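Side-chain contacts in extracellular solute-binding protein, family 7 (Colwellia psychrerythraea, PDB 4PET), which binds pyruvate together with a calcium ion and probably delivers it, as a periplasmic solute-binding protein, to a TRAP transporter: residues P176-A179 / G180-A184; P302-E305 / A306-Q309. All blocks are in the same frame, centred on the assembly; numbering follows the deposited sequence.

In the fold
Two local contacts, one where the chain enters a helix and one within a helix, make up this example. Interaction 1 (176-184) opens at the pyruvate pocket, where P176 borders the ligand, and runs back along helix 177-185. Interaction 2 (302-309) lies at the start of helix 301-321, its centre about 13 Å from that of interaction 1. The two touch directly: V182 CG1 stands 3.7 Å from I307 O, and L183 CD2 packs 4.1 Å from I307 CD1. The side chain of I307 is about 11 Å from that of the calcium ligand E211.

Interaction 1: residues P176-A179 / G180-A184; sequences PGFA and GEVLA. With PYR (pyruvic acid), chain D.
A chi1 of -161° swings the F178 ring to the side of its carbonyl carbon, while CG2 of V182 lies beside its own backbone N; ring and methyl meet one turn apart, CD2 of F178 lying 3.8 Å from CG2 of V182. The methyl approaches the ring obliquely. The same CG2 also rests 3.3 Å from F178 O, the carbonyl that accepts the backbone bond from V182 N at 3.0 Å, so V182 N and CG2 both approach the one oxygen. The next bond, L183 N to A179 O, is shorter and nearly straight (2.9 Å, 171°).

The first turn is less regular. G180 N shares two weak bonds, with P176 O and with G177 O, and G177 has positive phi where the chain swings into the helix. P176 precedes that swing, and its CG sits 3.3 Å from O of pyruvate, a van der Waals wall beside a ligand held by Y97, R174 and Q153. E181 gives OE2 to a salt bridge with K99, whose NZ also bonds G177 O and thus ties down the opening turn.

Helix 177-185 is the crossover of a beta-alpha-beta unit between strands 172-174 and 189-191; F178 and V182 face helix 301-321, where F318 meets the F178 ring edge-to-face.

Interaction 2: residues P302-E305 / A306-Q309; sequences PVME and AIVQ
V303 and I307 run alongside each other in the same direction on one flank of the helix, and their ends meet where CG1 of V303 comes within 4.1 Å of CD1 of I307. The isoleucine reaches back along the helix because its CG1 lies beside the backbone N (chi1 -66°), anti to the carbonyl carbon, and the chain is extended beyond it. On that path CG1 passes 3.3 Å from V303 O, the same oxygen that receives the bond from I307 N.

M304, deposited as selenomethionine, comes to this methyl from another direction. Its chain is bent at both chi2 and chi3, so that CE settles 4.2 Å from CD1 of I307. CD1 thus serves both the i/i+4 partner V303 and the i/i+3 partner M304. V308 repeats the isoleucine's relation to the main chain one residue on: its CG2 lies 3.3 Å from M304 O, which accepts V308 N at 2.9 Å. Four successive i-to-i+4 backbone bonds run through the stretch.

E305 and Q309 occupy the exposed side, while I307 packs on V182, L183, L186 and W234, and M304 meets F354 of the second subunit. Such a division, with apolar residues on one flank, V303 and I307 buried and M304 partly so, and polar ones outward, is the mark of an amphipathic helix, here one laid against helix 177-185 of the solute-binding fold.

Interaction 1: residues P176-A179 / G180-A184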
ATOM      1  N   PRO A 176      -0.975 -11.751  20.393  1.00 19.84           N
ATOM      2  CA  PRO A 176      -1.492 -10.495  20.954  1.00 19.28           C
ATOM      3  C   PRO A 176      -2.888 -10.104  20.462  1.00 19.93           C
ATOM      4  O   PRO A 176      -3.548 -10.814  19.660  1.00 18.99           O
ATOM      5  CB  PRO A 176      -0.471  -9.475  20.477  1.00 21.39           C
ATOM      6  CG  PRO A 176      -0.058 -10.015  19.079  1.00 22.79           C
ATOM      7  CD  PRO A 176      -0.191 -11.513  19.157  1.00 27.11           C
ATOM      8  N   GLY A 177      -3.335  -8.954  20.961  1.00 21.76           N
ATOM      9  CA  GLY A 177      -4.486  -8.284  20.420  1.00 19.30           C
ATOM     10  C   GLY A 177      -5.755  -9.067  20.572  1.00 27.12           C
ATOM     11  O   GLY A 177      -5.922  -9.942  21.462  1.00 21.55           O
ATOM     12  N   PHE A 178      -6.671  -8.750  19.678  1.00 19.82           N
ATOM     13  CA  PHE A 178      -8.010  -9.267  19.777  1.00 21.33           C
ATOM     14  C   PHE A 178      -8.063 -10.781  19.521  1.00 20.36           C
ATOM     15  O   PHE A 178      -8.909 -11.474  20.102  1.00 23.61           O
ATOM     16  CB  PHE A 178      -8.944  -8.525  18.822  1.00 18.98           C
ATOM     17  CG  PHE A 178     -10.391  -8.696  19.184  1.00 24.15           C
ATOM     18  CD1 PHE A 178     -10.913  -8.079  20.307  1.00 31.00           C
ATOM     19  CD2 PHE A 178     -11.218  -9.493  18.434  1.00 20.30           C
ATOM     20  CE1 PHE A 178     -12.252  -8.249  20.656  1.00 24.62           C
ATOM     21  CE2 PHE A 178     -12.545  -9.652  18.766  1.00 28.14           C
ATOM     22  CZ  PHE A 178     -13.058  -9.051  19.883  1.00 29.89           C
ATOM     23  N   ALA A 179      -7.173 -11.293  18.668  1.00 21.31           N
ATOM     24  CA  ALA A 179      -7.138 -12.747  18.435  1.00 21.42           C
ATOM     25  C   ALA A 179      -6.850 -13.502  19.751  1.00 18.63           C
ATOM     26  O   ALA A 179      -7.355 -14.605  19.987  1.00 20.50           O
ATOM     27  CB  ALA A 179      -6.118 -13.112  17.355  1.00 18.81           C
ATOM     28  N   GLY A 180      -6.042 -12.908  20.618  1.00 18.66           N
ATOM     29  CA  GLY A 180      -5.749 -13.517  21.908  1.00 20.63           C
ATOM     30  C   GLY A 180      -7.010 -13.694  22.723  1.00 26.68           C
ATOM     31  O   GLY A 180      -7.244 -14.730  23.347  1.00 24.25           O
ATOM     32  N   GLU A 181      -7.854 -12.669  22.698  1.00 23.99           N
ATOM     33  CA  GLU A 181      -9.129 -12.712  23.398  1.00 22.40           C
ATOM     34  C   GLU A 181     -10.052 -13.771  22.787  1.00 20.86           C
ATOM     35  O   GLU A 181     -10.803 -14.446  23.493  1.00 22.47           O
ATOM     36  CB  GLU A 181      -9.822 -11.338  23.354  1.00 22.12           C
ATOM     37  CG  GLU A 181      -8.957 -10.201  23.829  1.00 32.13           C
ATOM     38  CD  GLU A 181      -8.651 -10.299  25.295  1.00 37.37           C
ATOM     39  OE1 GLU A 181      -9.616 -10.230  26.092  1.00 35.57           O
ATOM     40  OE2 GLU A 181      -7.460 -10.478  25.643  1.00 37.67           O
ATOM     41  N   VAL A 182     -10.043 -13.849  21.462  1.00 19.94           N
ATOM     42  CA  VAL A 182     -10.845 -14.834  20.762  1.00 24.04           C
ATOM     43  C   VAL A 182     -10.442 -16.271  21.144  1.00 22.40           C
ATOM     44  O   VAL A 182     -11.299 -17.085  21.519  1.00 23.86           O
ATOM     45  CB  VAL A 182     -10.768 -14.616  19.235  1.00 19.66           C
ATOM     46  CG1 VAL A 182     -11.544 -15.714  18.513  1.00 24.02           C
ATOM     47  CG2 VAL A 182     -11.356 -13.252  18.863  1.00 22.93           C
ATOM     48  N   LEU A 183      -9.151 -16.590  21.066  1.00 24.80           N
ATOM     49  CA  LEU A 183      -8.706 -17.945  21.396  1.00 27.12           C
ATOM     50  C   LEU A 183      -8.948 -18.269  22.876  1.00 23.30           C
ATOM     51  O   LEU A 183      -9.245 -19.411  23.214  1.00 26.95           O
ATOM     52  CB  LEU A 183      -7.246 -18.166  21.001  1.00 23.31           C
ATOM     53  CG  LEU A 183      -6.966 -18.075  19.484  1.00 27.09           C
ATOM     54  CD1 LEU A 183      -5.521 -18.438  19.152  1.00 26.08           C
ATOM     55  CD2 LEU A 183      -7.922 -18.978  18.683  1.00 26.16           C
ATOM     56  N   ALA A 184      -8.835 -17.267  23.750  1.00 25.34           N
ATOM     57  CA  ALA A 184      -9.145 -17.461  25.177  1.00 25.73           C
ATOM     58  C   ALA A 184     -10.608 -17.880  25.349  1.00 29.34           C
ATOM     59  O   ALA A 184     -10.942 -18.723  26.194  1.00 25.36           O
ATOM     60  CB  ALA A 184      -8.874 -16.202  25.960  1.00 23.16           C
TER
HETATM   61  C   PYR D 402       3.150  -8.937  16.954  1.00 21.41           C
HETATM   62  O   PYR D 402       2.588 -10.113  17.033  1.00 18.99           O
HETATM   63  OXT PYR D 402       3.595  -8.432  18.068  1.00 15.36           O
HETATM   64  CA  PYR D 402       3.342  -8.302  15.708  1.00 32.70           C
HETATM   65  O3  PYR D 402       2.719  -8.715  14.633  1.00 24.97           O
HETATM   66  CB  PYR D 402       4.309  -7.168  15.556  1.00 31.98           C

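Interaction 2: residues P302-E305 / A306-Q309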
ATOM      1  N   PRO A 302     -14.034 -26.868  10.856  1.00 36.76           N
ATOM      2  CA  PRO A 302     -14.782 -26.760  12.122  1.00 34.87           C
ATOM      3  C   PRO A 302     -14.085 -25.862  13.132  1.00 33.69           C
ATOM      4  O   PRO A 302     -14.749 -25.155  13.907  1.00 31.70           O
ATOM      5  CB  PRO A 302     -14.804 -28.195  12.657  1.00 35.15           C
ATOM      6  CG  PRO A 302     -14.521 -29.068  11.460  1.00 42.02           C
ATOM      7  CD  PRO A 302     -13.606 -28.254  10.593  1.00 44.81           C
ATOM      8  N   VAL A 303     -12.755 -25.899  13.133  1.00 30.22           N
ATOM      9  CA  VAL A 303     -11.977 -25.016  13.991  1.00 28.47           C
ATOM     10  C   VAL A 303     -12.153 -23.576  13.546  1.00 31.21           C
ATOM     11  O   VAL A 303     -12.470 -22.715  14.355  1.00 30.14           O
ATOM     12  CB  VAL A 303     -10.489 -25.381  14.010  1.00 36.93           C
ATOM     13  CG1 VAL A 303      -9.732 -24.462  14.956  1.00 30.33           C
ATOM     14  CG2 VAL A 303     -10.319 -26.827  14.454  1.00 42.34           C
HETATM   15  N   MSE A 304     -11.965 -23.301  12.258  1.00 25.06           N
HETATM   16  CA  MSE A 304     -12.154 -21.952  11.763  1.00 23.98           C
HETATM   17  C   MSE A 304     -13.601 -21.477  11.999  1.00 25.29           C
HETATM   18  O   MSE A 304     -13.822 -20.325  12.357  1.00 34.32           O
HETATM   19  CB  MSE A 304     -11.729 -21.854  10.273  1.00 25.38           C
HETATM   20  CG  MSE A 304     -11.450 -20.421   9.829  1.00 35.02           C
HETATM   21 SE   MSE A 304     -10.152 -19.448  10.937  0.81 37.65          SE
HETATM   22  CE  MSE A 304      -8.916 -20.786  10.983  1.00 22.58           C
ATOM     23  N   GLU A 305     -14.586 -22.355  11.871  1.00 31.97           N
ATOM     24  CA  GLU A 305     -15.961 -21.923  12.110  1.00 31.32           C
ATOM     25  C   GLU A 305     -16.155 -21.469  13.562  1.00 34.16           C
ATOM     26  O   GLU A 305     -16.779 -20.445  13.804  1.00 29.38           O
ATOM     27  CB  GLU A 305     -16.956 -23.026  11.786  1.00 31.85           C
ATOM     28  CG  GLU A 305     -17.144 -23.273  10.312  1.00 45.52           C
ATOM     29  CD  GLU A 305     -18.009 -22.219   9.643  1.00 62.22           C
ATOM     30  OE1 GLU A 305     -18.159 -21.099  10.199  1.00 65.29           O
ATOM     31  OE2 GLU A 305     -18.542 -22.523   8.554  1.00 70.88           O
ATOM     32  N   ALA A 306     -15.633 -22.240  14.513  1.00 25.49           N
ATOM     33  CA  ALA A 306     -15.672 -21.846  15.924  1.00 28.34           C
ATOM     34  C   ALA A 306     -14.954 -20.521  16.195  1.00 28.66           C
ATOM     35  O   ALA A 306     -15.404 -19.705  17.009  1.00 24.61           O
ATOM     36  CB  ALA A 306     -15.098 -22.939  16.795  1.00 25.85           C
ATOM     37  N   ILE A 307     -13.829 -20.301  15.532  1.00 24.04           N
ATOM     38  CA  ILE A 307     -13.089 -19.077  15.736  1.00 23.33           C
ATOM     39  C   ILE A 307     -13.835 -17.854  15.169  1.00 25.22           C
ATOM     40  O   ILE A 307     -13.827 -16.784  15.793  1.00 25.83           O
ATOM     41  CB  ILE A 307     -11.674 -19.168  15.109  1.00 23.58           C
ATOM     42  CG1 ILE A 307     -10.823 -20.215  15.834  1.00 23.11           C
ATOM     43  CG2 ILE A 307     -10.958 -17.846  15.199  1.00 22.21           C
ATOM     44  CD1 ILE A 307      -9.470 -20.417  15.165  1.00 29.56           C
ATOM     45  N   VAL A 308     -14.462 -18.006  14.001  1.00 30.50           N
ATOM     46  CA  VAL A 308     -15.231 -16.915  13.387  1.00 34.51           C
ATOM     47  C   VAL A 308     -16.385 -16.524  14.318  1.00 30.53           C
ATOM     48  O   VAL A 308     -16.656 -15.334  14.555  1.00 25.98           O
ATOM     49  CB  VAL A 308     -15.821 -17.330  12.019  1.00 29.99           C
ATOM     50  CG1 VAL A 308     -16.883 -16.344  11.566  1.00 31.20           C
ATOM     51  CG2 VAL A 308     -14.733 -17.468  10.959  1.00 28.07           C
ATOM     52  N   GLN A 309     -17.030 -17.548  14.865  1.00 30.21           N
ATOM     53  CA  GLN A 309     -18.169 -17.362  15.753  1.00 26.65           C
ATOM     54  C   GLN A 309     -17.743 -16.664  17.041  1.00 29.97           C
ATOM     55  O   GLN A 309     -18.440 -15.786  17.527  1.00 28.75           O
ATOM     56  CB  GLN A 309     -18.810 -18.721  16.056  1.00 26.19           C
ATOM     57  CG  GLN A 309     -19.974 -18.663  17.035  1.00 36.79           C
ATOM     58  CD  GLN A 309     -20.678 -19.989  17.229  1.00 50.32           C
ATOM     59  OE1 GLN A 309     -21.673 -20.272  16.571  1.00 54.42           O
ATOM     60  NE2 GLN A 309     -20.170 -20.806  18.145  1.00 57.62           N
TER